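Local coordinates for pentacotripeptide-repeat region of PRORP domain-containing protein (Brachypodium distachyon, PDB 4ME2) that probably binds chloroplast group II intron RNA as a protein built of helix-turn-helix pentatricopeptide repeats, at residues W98-R109 / L120-P129. Residues are numbered along the deposited sequence; the frame is centred on the assembly and turned at random.
Sequences WSLALAALHVAR and LYATFVSSSP
Trp-98, in the first turn of helix 98-109, meets Phe-124, Ser-127, Ser-128 and Pro-129 at the C-terminal end of helix 118-126. CB sets the ring off with CG anti to the backbone N (chi1 -174°), which carries it over to the other helix. CD1 comes next, with Ser-127 OG at the ring edge 3.3 Å from it. NE1 donates its N-H to Phe-124 O at 2.8 Å, meeting a lone pair in the carbonyl plane, though the bond is bent to 143° at the hydrogen. Farther out, CE2 and CZ2 lie against Ser-128 CB, 3.4 Å from CZ2, while Ser-128 CA makes a CH-pi contact with the five-membered ring and Pro-129 CD sits over CD2 and CE3 on the same face. Leu-102 CG backs the opposite face. Cut back to alanine, Trp-98 would probably leave Phe-124 O without its indole donor and open a gap beside Ser-128 and Pro-129.

Farther along the helix pair, Phe-124 is a knob in the hole formed by Trp-98, Ala-101, Leu-102 and Leu-105. Its CE1 edge runs into the backbone, 3.5 Å from Ala-101 C, and Leu-105 CD2 lies over one face, 4.0 Å from the ring centroid. That same methyl meets the edge of Tyr-121, 3.8 Å from CE1, and Leu-105 CD1 touches Leu-120 CD2. At the far end Arg-109 NE makes a weak bond to Tyr-121 OH; both groups have a firmer partner in Glu-149 of helix 133-151.

Segments 98-109 and 120-126 run antiparallel at 160°, consistent with the stacked helices of a pentatricopeptide-repeat array. Polar anchors thus lie at the two ends of an apolar middle: the indole bond fixes one, and the other probably depends more on the Glu-149 carboxylate than on the weak NE to OH bond.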
# COMPACT_ATOMS: atom_id res chain seq x y z
N TRP A 98 -4.96 -3.09 13.48
CA TRP A 98 -4.52 -2.61 12.18
C TRP A 98 -3.23 -1.82 12.24
O TRP A 98 -2.30 -2.08 11.48
CB TRP A 98 -5.65 -1.84 11.50
CG TRP A 98 -5.32 -1.45 10.10
CD1 TRP A 98 -5.51 -2.18 8.95
CD2 TRP A 98 -4.70 -0.21 9.68
NE1 TRP A 98 -5.06 -1.49 7.85
CE2 TRP A 98 -4.55 -0.29 8.23
CE3 TRP A 98 -4.25 0.93 10.34
CZ2 TRP A 98 -3.99 0.73 7.49
CZ3 TRP A 98 -3.69 1.96 9.59
CH2 TRP A 98 -3.56 1.86 8.19
N SER A 99 -3.14 -0.87 13.17
CA SER A 99 -1.92 -0.05 13.27
C SER A 99 -0.67 -0.87 13.60
O SER A 99 0.41 -0.59 13.08
CB SER A 99 -2.10 1.10 14.27
OG SER A 99 -2.09 0.61 15.60
N LEU A 100 -0.82 -1.90 14.44
CA LEU A 100 0.29 -2.78 14.80
C LEU A 100 0.67 -3.66 13.62
O LEU A 100 1.85 -3.93 13.40
CB LEU A 100 -0.05 -3.67 15.99
CG LEU A 100 -0.35 -2.95 17.31
CD1 LEU A 100 -0.47 -3.97 18.44
CD2 LEU A 100 0.74 -1.94 17.62
N ALA A 101 -0.34 -4.12 12.87
CA ALA A 101 -0.08 -4.95 11.68
C ALA A 101 0.66 -4.14 10.63
O ALA A 101 1.54 -4.67 9.93
CB ALA A 101 -1.37 -5.53 11.12
N LEU A 102 0.31 -2.86 10.50
CA LEU A 102 0.98 -1.95 9.56
C LEU A 102 2.43 -1.75 9.98
O LEU A 102 3.33 -1.75 9.14
CB LEU A 102 0.27 -0.59 9.51
CG LEU A 102 0.14 0.23 8.22
CD1 LEU A 102 0.27 1.72 8.49
CD2 LEU A 102 1.06 -0.19 7.08
N ALA A 103 2.65 -1.57 11.28
CA ALA A 103 4.01 -1.46 11.79
C ALA A 103 4.80 -2.73 11.48
O ALA A 103 5.98 -2.66 11.13
CB ALA A 103 4.01 -1.15 13.28
N ALA A 104 4.14 -3.89 11.58
CA ALA A 104 4.80 -5.16 11.23
C ALA A 104 5.16 -5.18 9.74
O ALA A 104 6.27 -5.60 9.38
CB ALA A 104 3.94 -6.36 11.59
N LEU A 105 4.23 -4.73 8.90
CA LEU A 105 4.48 -4.62 7.46
C LEU A 105 5.74 -3.80 7.19
O LEU A 105 6.58 -4.20 6.38
CB LEU A 105 3.27 -4.02 6.72
CG LEU A 105 3.42 -3.78 5.21
CD1 LEU A 105 3.74 -5.07 4.48
CD2 LEU A 105 2.17 -3.14 4.63
N HIS A 106 5.87 -2.65 7.85
CA HIS A 106 7.04 -1.79 7.63
C HIS A 106 8.35 -2.43 8.04
O HIS A 106 9.39 -2.18 7.42
CB HIS A 106 6.85 -0.43 8.26
CG HIS A 106 5.91 0.47 7.50
ND1 HIS A 106 6.08 0.77 6.19
CD2 HIS A 106 4.77 1.14 7.91
CE1 HIS A 106 5.10 1.59 5.79
NE2 HIS A 106 4.30 1.82 6.85
N VAL A 107 8.31 -3.26 9.08
CA VAL A 107 9.49 -4.06 9.44
C VAL A 107 9.79 -5.01 8.28
O VAL A 107 10.94 -5.10 7.84
CB VAL A 107 9.30 -4.85 10.75
CG1 VAL A 107 10.51 -5.72 11.03
CG2 VAL A 107 9.08 -3.90 11.93
N ALA A 108 8.77 -5.70 7.76
CA ALA A 108 8.99 -6.63 6.65
C ALA A 108 9.59 -5.93 5.42
O ALA A 108 10.46 -6.49 4.74
CB ALA A 108 7.69 -7.34 6.28
N ARG A 109 9.12 -4.72 5.16
CA ARG A 109 9.51 -3.98 3.96
C ARG A 109 11.02 -3.69 3.90
O ARG A 109 11.56 -3.48 2.82
CB ARG A 109 8.72 -2.67 3.84
CG ARG A 109 7.24 -2.83 3.51
CD ARG A 109 6.53 -1.48 3.34
NE ARG A 109 7.31 -0.65 2.43
CZ ARG A 109 8.08 0.37 2.80
NH1 ARG A 109 8.15 0.75 4.06
NH2 ARG A 109 8.79 1.02 1.88
N LEU A 120 -1.04 -7.01 -1.48
CA LEU A 120 -0.93 -7.02 -0.02
C LEU A 120 -1.22 -5.61 0.49
O LEU A 120 -1.98 -5.43 1.46
CB LEU A 120 0.46 -7.46 0.42
CG LEU A 120 0.71 -7.43 1.93
CD1 LEU A 120 -0.33 -8.25 2.69
CD2 LEU A 120 2.12 -7.91 2.26
N TYR A 121 -0.64 -4.62 -0.16
CA TYR A 121 -0.94 -3.24 0.20
C TYR A 121 -2.44 -2.95 0.08
O TYR A 121 -3.02 -2.25 0.92
CB TYR A 121 -0.13 -2.24 -0.63
CG TYR A 121 1.37 -2.30 -0.41
CD1 TYR A 121 1.92 -2.80 0.78
CD2 TYR A 121 2.25 -1.86 -1.40
CE1 TYR A 121 3.29 -2.84 0.97
CE2 TYR A 121 3.62 -1.90 -1.22
CZ TYR A 121 4.15 -2.40 -0.04
OH TYR A 121 5.52 -2.44 0.14
N ALA A 122 -3.08 -3.48 -0.96
CA ALA A 122 -4.52 -3.30 -1.15
C ALA A 122 -5.30 -3.82 0.05
O ALA A 122 -6.26 -3.19 0.48
CB ALA A 122 -4.99 -3.96 -2.44
N THR A 123 -4.86 -4.96 0.59
CA THR A 123 -5.51 -5.54 1.77
C THR A 123 -5.40 -4.63 3.01
O THR A 123 -6.37 -4.46 3.76
CB THR A 123 -4.99 -6.96 2.05
OG1 THR A 123 -5.40 -7.82 0.97
CG2 THR A 123 -5.57 -7.51 3.36
N PHE A 124 -4.23 -4.02 3.21
CA PHE A 124 -4.08 -3.05 4.29
C PHE A 124 -4.94 -1.82 4.08
O PHE A 124 -5.45 -1.24 5.04
CB PHE A 124 -2.60 -2.68 4.49
CG PHE A 124 -1.86 -3.64 5.37
CD1 PHE A 124 -1.78 -3.42 6.74
CD2 PHE A 124 -1.27 -4.78 4.84
CE1 PHE A 124 -1.11 -4.30 7.57
CE2 PHE A 124 -0.59 -5.68 5.67
CZ PHE A 124 -0.52 -5.43 7.03
N VAL A 125 -5.13 -1.41 2.83
CA VAL A 125 -5.98 -0.26 2.54
C VAL A 125 -7.44 -0.57 2.89
O VAL A 125 -8.10 0.19 3.60
CB VAL A 125 -5.87 0.19 1.07
CG1 VAL A 125 -6.87 1.30 0.77
CG2 VAL A 125 -4.46 0.68 0.77
N SER A 126 -7.93 -1.69 2.37
CA SER A 126 -9.33 -2.09 2.56
C SER A 126 -9.69 -2.38 4.02
O SER A 126 -10.84 -2.17 4.43
CB SER A 126 -9.65 -3.31 1.69
OG SER A 126 -9.52 -2.97 0.32
N SER A 127 -8.72 -2.84 4.79
CA SER A 127 -8.93 -3.20 6.19
C SER A 127 -8.68 -2.03 7.14
O SER A 127 -8.90 -2.16 8.35
CB SER A 127 -8.06 -4.40 6.59
OG SER A 127 -6.67 -4.09 6.54
N SER A 128 -8.23 -0.89 6.62
CA SER A 128 -8.01 0.28 7.47
C SER A 128 -9.36 0.82 7.91
O SER A 128 -10.35 0.67 7.19
CB SER A 128 -7.22 1.38 6.75
OG SER A 128 -7.95 1.94 5.68
N PRO A 129 -9.42 1.43 9.10
CA PRO A 129 -10.68 2.02 9.56
C PRO A 129 -11.07 3.23 8.71
O PRO A 129 -10.25 4.13 8.51
CB PRO A 129 -10.36 2.48 10.99
CG PRO A 129 -9.11 1.76 11.38
CD PRO A 129 -8.35 1.52 10.11